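Local coordinates for protein acetyltransferase, GNAT family (Streptococcus agalactiae 2603V/R, PDB 2PC1) that probably transfers an acyl group, likely acetyl from acetyl-CoA, to an acceptor that is not known, at residues G102-D107 against D144-T149; L128-L133 against L160-Y165. All coordinates share one frame; numbering follows the deposited sequence.

Loop 102-107 of contact 1 and segment 160-165 of contact 2 pack on opposite faces of strand 144-149, and the centres of the two contacts are about 15 Å apart. D144 and R146 turn to one face of the central sheet and meet loop 102-107, while F145 and C147 face segment 160-165. There the contacts touch by packing: Y165 CE2 lies 3.7 Å from F145 O, and C147 CB is 4.0 Å from L160 CD2. Along the chain helix 127-139, strand 144-149 and helix 154-162 follow in turn, so the segments of the contacts alternate. The sulfate beside contact 2, held by K162, probably comes from the crystallisation liquor.

Contact 1. Residues G102-D107 against D144-T149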
loop_
_atom_site.group_PDB
_atom_site.type_symbol
_atom_site.label_atom_id
_atom_site.label_comp_id
_atom_site.label_asym_id
_atom_site.label_seq_id
_atom_site.Cartn_x
_atom_site.Cartn_y
_atom_site.Cartn_z
ATOM N N GLY A 102 18.411 -9.174 -7.649
ATOM C CA GLY A 102 18.534 -7.784 -7.309
ATOM C C GLY A 102 18.874 -7.632 -5.851
ATOM O O GLY A 102 19.201 -8.598 -5.159
ATOM N N LYS A 103 18.806 -6.403 -5.378
ATOM C CA LYS A 103 19.213 -6.059 -4.029
ATOM C C LYS A 103 18.610 -4.704 -3.700
ATOM O O LYS A 103 18.260 -3.947 -4.591
ATOM C CB LYS A 103 20.733 -6.002 -3.920
ATOM C CG LYS A 103 21.381 -4.987 -4.752
ATOM C CD LYS A 103 22.911 -5.057 -4.562
ATOM N N TRP A 104 18.493 -4.412 -2.431
ATOM C CA TRP A 104 17.953 -3.127 -2.002
ATOM C C TRP A 104 18.976 -2.025 -2.250
ATOM O O TRP A 104 20.189 -2.285 -2.430
ATOM C CB TRP A 104 17.577 -3.190 -0.533
ATOM C CG TRP A 104 16.457 -4.117 -0.214
ATOM C CD1 TRP A 104 16.525 -5.339 0.416
ATOM C CD2 TRP A 104 15.090 -3.911 -0.520
ATOM N NE1 TRP A 104 15.283 -5.882 0.528
ATOM C CE2 TRP A 104 14.374 -5.037 -0.055
ATOM C CE3 TRP A 104 14.386 -2.872 -1.138
ATOM C CZ2 TRP A 104 12.991 -5.144 -0.180
ATOM C CZ3 TRP A 104 13.028 -2.981 -1.248
ATOM C CH2 TRP A 104 12.343 -4.115 -0.766
ATOM N N LEU A 105 18.510 -0.781 -2.281
ATOM C CA LEU A 105 19.390 0.348 -2.489
ATOM C C LEU A 105 20.384 0.458 -1.348
ATOM O O LEU A 105 21.502 0.914 -1.553
ATOM C CB LEU A 105 18.579 1.629 -2.601
ATOM C CG LEU A 105 17.557 1.667 -3.726
ATOM C CD1 LEU A 105 16.814 2.982 -3.664
ATOM C CD2 LEU A 105 18.211 1.490 -5.065
ATOM N N HIS A 106 19.935 0.112 -0.145
ATOM C CA HIS A 106 20.789 -0.082 1.036
ATOM C C HIS A 106 20.057 -1.022 1.979
ATOM O O HIS A 106 18.830 -1.148 1.886
ATOM C CB HIS A 106 21.237 1.242 1.738
ATOM C CG HIS A 106 20.142 1.995 2.446
ATOM N ND1 HIS A 106 19.472 1.500 3.550
ATOM C CD2 HIS A 106 19.635 3.235 2.238
ATOM C CE1 HIS A 106 18.576 2.386 3.960
ATOM N NE2 HIS A 106 18.649 3.443 3.172
ATOM N N ASP A 107 20.791 -1.592 2.946
ATOM C CA ASP A 107 20.260 -2.696 3.745
ATOM C C ASP A 107 19.888 -2.309 5.175
ATOM O O ASP A 107 19.935 -3.132 6.078
ATOM C CB ASP A 107 21.251 -3.866 3.758
ATOM C CG ASP A 107 20.579 -5.198 4.077
ATOM O OD1 ASP A 107 19.336 -5.295 3.933
ATOM O OD2 ASP A 107 21.289 -6.146 4.470
ATOM N N ASP A 144 13.226 6.068 4.291
ATOM C CA ASP A 144 13.280 4.826 3.518
ATOM C C ASP A 144 11.885 4.236 3.463
ATOM O O ASP A 144 11.311 3.845 4.474
ATOM C CB ASP A 144 14.280 3.899 4.212
ATOM C CG ASP A 144 14.552 2.622 3.510
ATOM O OD1 ASP A 144 13.899 2.281 2.513
ATOM O OD2 ASP A 144 15.464 1.901 3.969
ATOM N N PHE A 145 11.339 4.193 2.254
ATOM C CA PHE A 145 10.004 3.689 1.980
ATOM C C PHE A 145 10.101 2.484 1.071
ATOM O O PHE A 145 10.781 2.528 0.050
ATOM C CB PHE A 145 9.165 4.768 1.284
ATOM C CG PHE A 145 8.868 5.942 2.166
ATOM C CD1 PHE A 145 9.789 6.969 2.320
ATOM C CD2 PHE A 145 7.670 6.031 2.852
ATOM C CE1 PHE A 145 9.522 8.061 3.122
ATOM C CE2 PHE A 145 7.402 7.127 3.638
ATOM C CZ PHE A 145 8.334 8.110 3.791
ATOM N N ARG A 146 9.416 1.411 1.429
ATOM C CA ARG A 146 9.436 0.196 0.618
ATOM C C ARG A 146 8.025 -0.308 0.342
ATOM O O ARG A 146 7.075 -0.008 1.052
ATOM C CB ARG A 146 10.259 -0.850 1.310
ATOM C CG ARG A 146 11.676 -0.335 1.561
ATOM C CD ARG A 146 12.639 -1.420 1.991
ATOM N NE ARG A 146 13.879 -0.777 2.433
ATOM C CZ ARG A 146 14.996 -1.427 2.735
ATOM N NH1 ARG A 146 15.068 -2.738 2.562
ATOM N NH2 ARG A 146 16.010 -0.767 3.246
ATOM N N CYS A 147 7.881 -1.095 -0.693
ATOM C CA CYS A 147 6.581 -1.640 -1.103
ATOM C C CYS A 147 6.866 -2.825 -1.971
ATOM O O CYS A 147 7.925 -2.895 -2.607
ATOM C CB CYS A 147 5.793 -0.603 -1.884
ATOM S SG CYS A 147 4.032 -0.987 -2.079
ATOM N N ASP A 148 5.974 -3.771 -2.014
ATOM C CA ASP A 148 6.125 -4.878 -2.964
ATOM C C ASP A 148 4.783 -5.058 -3.618
ATOM O O ASP A 148 3.751 -4.702 -3.052
ATOM C CB ASP A 148 6.596 -6.146 -2.310
ATOM C CG ASP A 148 5.621 -6.674 -1.275
ATOM O OD1 ASP A 148 4.660 -7.365 -1.647
ATOM O OD2 ASP A 148 5.807 -6.373 -0.077
ATOM N N THR A 149 4.768 -5.598 -4.814
ATOM C CA THR A 149 3.517 -5.895 -5.480
ATOM C C THR A 149 3.626 -7.130 -6.335
ATOM O O THR A 149 4.699 -7.649 -6.613
ATOM C CB THR A 149 3.006 -4.681 -6.287
ATOM O OG1 THR A 149 1.619 -4.851 -6.592
ATOM C CG2 THR A 149 3.762 -4.481 -7.535
HETATM O O HOH W 1 16.953 -4.055 4.333
#
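W104 and H106 of loop 102-107 run antiparallel past R146 and D144 of strand 144-149, with 9.5 Å between the CA atoms of W104 and R146 and 9.3 Å between those of H106 and D144, so side chains make nearly all of the contact. R146 lays its extended chain over one face of the W104 indole. Its CD sits above the six-membered ring, 3.9 Å from the centroid, in a CH-pi contact, and its CZ lies 4.4 Å from the centroid of the five-membered ring in a cation-pi contact. The guanidinium is tilted 38° from the indole rather than stacked flat. What fixes its rotation is D144, which it grips side-on: NE reaches OD1, and NH2 donates to the syn lone pair of OD2 at 2.8 Å, forming a salt bridge. CG of D144 stands anti to the backbone N (chi1 -175°), which carries the carboxylate out to meet the arginine two residues on. H106 approaches through a carbon, its CE1 3.1 Å from D144 OD2 with ring and carboxylate turned 74° apart, while its ND1 is hydrogen-bonded to N108 N. A water bridges the segments, accepting from R146 NH1 (2.9 Å) and bonding one conformer of D107 at OD1. Second-shell bonds hold the partners: W104 NE1 is hydrogen-bonded to Y96 O, and D144 OD1 to Q181 NE2 on the neighbouring strand 177-183. The D144 carboxylate probably offsets the charge of buried R146, which also makes a cation-pi contact with Y111. The arrangement packs the long connection between strands 81-91 and 111-119 onto the mixed sheet of the GNAT fold.

Contact 2. Residues L128-L133 against L160-Y165; sequences LAQTFL and LNKLGY. With SO4 (sulfate ion), chain C.
Q130 and K162 meet in an unexpected way: NZ of the lysine is modelled 2.7 Å from NE2 of the glutamine, although both are donors, and its bond to Q130 OE1 at 3.0 Å is weak. The orientation of the amide is therefore doubtful. The pair bridges two helices of the GNAT fold, 127-139 and 154-162. The first is the crossover of a beta-alpha-beta unit joining the parallel strands 111-119 and 144-149; in this family the glycine-rich loop leading into it usually cradles the pyrophosphate of coenzyme A. Q130 reaches across with its chain extended beyond CG, whereas K162 is bent at chi2, chi3 and chi4 and curls back, so that its aliphatic part lies against the amide and its ammonium comes round to the end of it. That ammonium also donates to sulfate O2 at 2.8 Å, and H158 NE2 binds the same ion; the sulfate is the clear partner of K162 NZ, while the link to Q130 is weak and doubtful. Deeper in, L163 takes over and sends its two methyl groups to different targets: CD2 rests against Q130 O, and CD1 makes an apolar contact with the side chain of L133, which crosses it at about a right angle. L133 in turn touches F114 and I117 of strand 111-119, joining the helix pair to the sheet. The second helix closes in a Schellman motif at G164, whose positive phi turns the chain toward strand 166-171. Y165 N bonds back to L160 O at 2.9 Å and G164 N to N161 O at 3.0 Å. L163, just before G164, has its CD1 3.6 Å from L133 CB.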
loop_
_atom_site.group_PDB
_atom_site.type_symbol
_atom_site.label_atom_id
_atom_site.label_comp_id
_atom_site.label_asym_id
_atom_site.label_seq_id
_atom_site.Cartn_x
_atom_site.Cartn_y
_atom_site.Cartn_z
ATOM N N LEU A 128 -6.073 9.513 -7.610
ATOM C CA LEU A 128 -6.193 9.400 -6.155
ATOM C C LEU A 128 -5.108 8.564 -5.523
ATOM O O LEU A 128 -4.650 8.887 -4.430
ATOM C CB LEU A 128 -7.554 8.836 -5.728
ATOM C CG LEU A 128 -8.480 9.935 -5.195
ATOM C CD1 LEU A 128 -8.908 10.884 -6.306
ATOM C CD2 LEU A 128 -9.664 9.324 -4.484
ATOM N N ALA A 129 -4.675 7.489 -6.173
ATOM C CA ALA A 129 -3.616 6.662 -5.561
ATOM C C ALA A 129 -2.331 7.414 -5.392
ATOM O O ALA A 129 -1.710 7.368 -4.339
ATOM C CB ALA A 129 -3.345 5.379 -6.405
ATOM N N GLN A 130 -1.906 8.119 -6.424
ATOM C CA GLN A 130 -0.690 8.870 -6.351
ATOM C C GLN A 130 -0.793 9.945 -5.290
ATOM O O GLN A 130 0.150 10.173 -4.546
ATOM C CB GLN A 130 -0.340 9.488 -7.704
ATOM C CG GLN A 130 0.173 8.466 -8.707
ATOM C CD GLN A 130 0.737 9.099 -9.984
ATOM O OE1 GLN A 130 1.558 10.016 -9.927
ATOM N NE2 GLN A 130 0.320 8.574 -11.129
ATOM N N THR A 131 -1.936 10.627 -5.220
ATOM C CA THR A 131 -2.111 11.670 -4.254
ATOM C C THR A 131 -2.017 11.106 -2.827
ATOM O O THR A 131 -1.319 11.633 -1.983
ATOM C CB THR A 131 -3.459 12.359 -4.454
ATOM O OG1 THR A 131 -3.460 12.969 -5.754
ATOM C CG2 THR A 131 -3.717 13.420 -3.386
ATOM N N PHE A 132 -2.707 10.001 -2.582
ATOM C CA PHE A 132 -2.719 9.363 -1.264
ATOM C C PHE A 132 -1.340 8.922 -0.861
ATOM O O PHE A 132 -0.852 9.273 0.220
ATOM C CB PHE A 132 -3.701 8.202 -1.285
ATOM C CG PHE A 132 -3.772 7.389 -0.024
ATOM C CD1 PHE A 132 -3.968 7.989 1.200
ATOM C CD2 PHE A 132 -3.683 6.027 -0.088
ATOM C CE1 PHE A 132 -4.110 7.213 2.358
ATOM C CE2 PHE A 132 -3.809 5.252 1.049
ATOM C CZ PHE A 132 -4.017 5.858 2.277
ATOM N N LEU A 133 -0.667 8.171 -1.734
ATOM C CA LEU A 133 0.633 7.674 -1.382
ATOM C C LEU A 133 1.691 8.768 -1.275
ATOM O O LEU A 133 2.518 8.752 -0.360
ATOM C CB LEU A 133 1.035 6.566 -2.369
ATOM C CG LEU A 133 0.057 5.381 -2.405
ATOM C CD1 LEU A 133 0.505 4.379 -3.436
ATOM C CD2 LEU A 133 -0.077 4.708 -1.077
ATOM N N LEU A 160 4.036 3.153 -8.358
ATOM C CA LEU A 160 5.308 3.203 -7.637
ATOM C C LEU A 160 6.382 3.891 -8.458
ATOM O O LEU A 160 7.134 4.713 -7.944
ATOM C CB LEU A 160 5.707 1.804 -7.194
ATOM C CG LEU A 160 4.766 1.158 -6.150
ATOM C CD1 LEU A 160 5.162 -0.279 -5.931
ATOM C CD2 LEU A 160 4.773 1.934 -4.832
ATOM N N ASN A 161 6.412 3.606 -9.750
ATOM C CA ASN A 161 7.362 4.241 -10.679
ATOM C C ASN A 161 7.120 5.752 -10.680
ATOM O O ASN A 161 8.073 6.551 -10.569
ATOM C CB ASN A 161 7.174 3.613 -12.068
ATOM C CG ASN A 161 8.051 4.206 -13.109
ATOM O OD1 ASN A 161 7.801 5.312 -13.560
ATOM N ND2 ASN A 161 9.040 3.438 -13.566
ATOM N N LYS A 162 5.856 6.162 -10.765
ATOM C CA LYS A 162 5.518 7.593 -10.821
ATOM C C LYS A 162 5.931 8.320 -9.559
ATOM O O LYS A 162 6.302 9.510 -9.610
ATOM C CB LYS A 162 4.015 7.784 -11.048
ATOM C CG LYS A 162 3.552 7.533 -12.463
ATOM C CD LYS A 162 3.942 8.646 -13.425
ATOM C CE LYS A 162 3.213 9.963 -13.119
ATOM N NZ LYS A 162 1.723 9.875 -12.965
ATOM N N LEU A 163 5.874 7.617 -8.434
ATOM C CA LEU A 163 6.223 8.196 -7.144
ATOM C C LEU A 163 7.727 8.192 -6.912
ATOM O O LEU A 163 8.175 8.728 -5.906
ATOM C CB LEU A 163 5.536 7.418 -6.034
ATOM C CG LEU A 163 4.017 7.577 -5.923
ATOM C CD1 LEU A 163 3.423 6.513 -5.062
ATOM C CD2 LEU A 163 3.674 8.926 -5.389
ATOM N N GLY A 164 8.493 7.597 -7.809
ATOM C CA GLY A 164 9.942 7.655 -7.676
ATOM C C GLY A 164 10.517 6.453 -6.955
ATOM O O GLY A 164 11.694 6.486 -6.556
ATOM N N TYR A 165 9.743 5.384 -6.786
ATOM C CA TYR A 165 10.314 4.155 -6.249
ATOM C C TYR A 165 11.164 3.513 -7.321
ATOM O O TYR A 165 10.819 3.562 -8.514
ATOM C CB TYR A 165 9.269 3.149 -5.788
ATOM C CG TYR A 165 8.486 3.479 -4.554
ATOM C CD1 TYR A 165 7.550 4.505 -4.540
ATOM C CD2 TYR A 165 8.643 2.727 -3.380
ATOM C CE1 TYR A 165 6.829 4.784 -3.408
ATOM C CE2 TYR A 165 7.914 3.003 -2.219
ATOM C CZ TYR A 165 6.995 4.034 -2.254
ATOM O OH TYR A 165 6.239 4.318 -1.129
HETATM S S SO4 C . -0.874 8.152 -14.802
HETATM O O1 SO4 C . -1.595 8.222 -16.076
HETATM O O2 SO4 C . 0.557 8.329 -14.991
HETATM O O3 SO4 C . -1.397 9.178 -13.884
HETATM O O4 SO4 C . -1.126 6.817 -14.234
#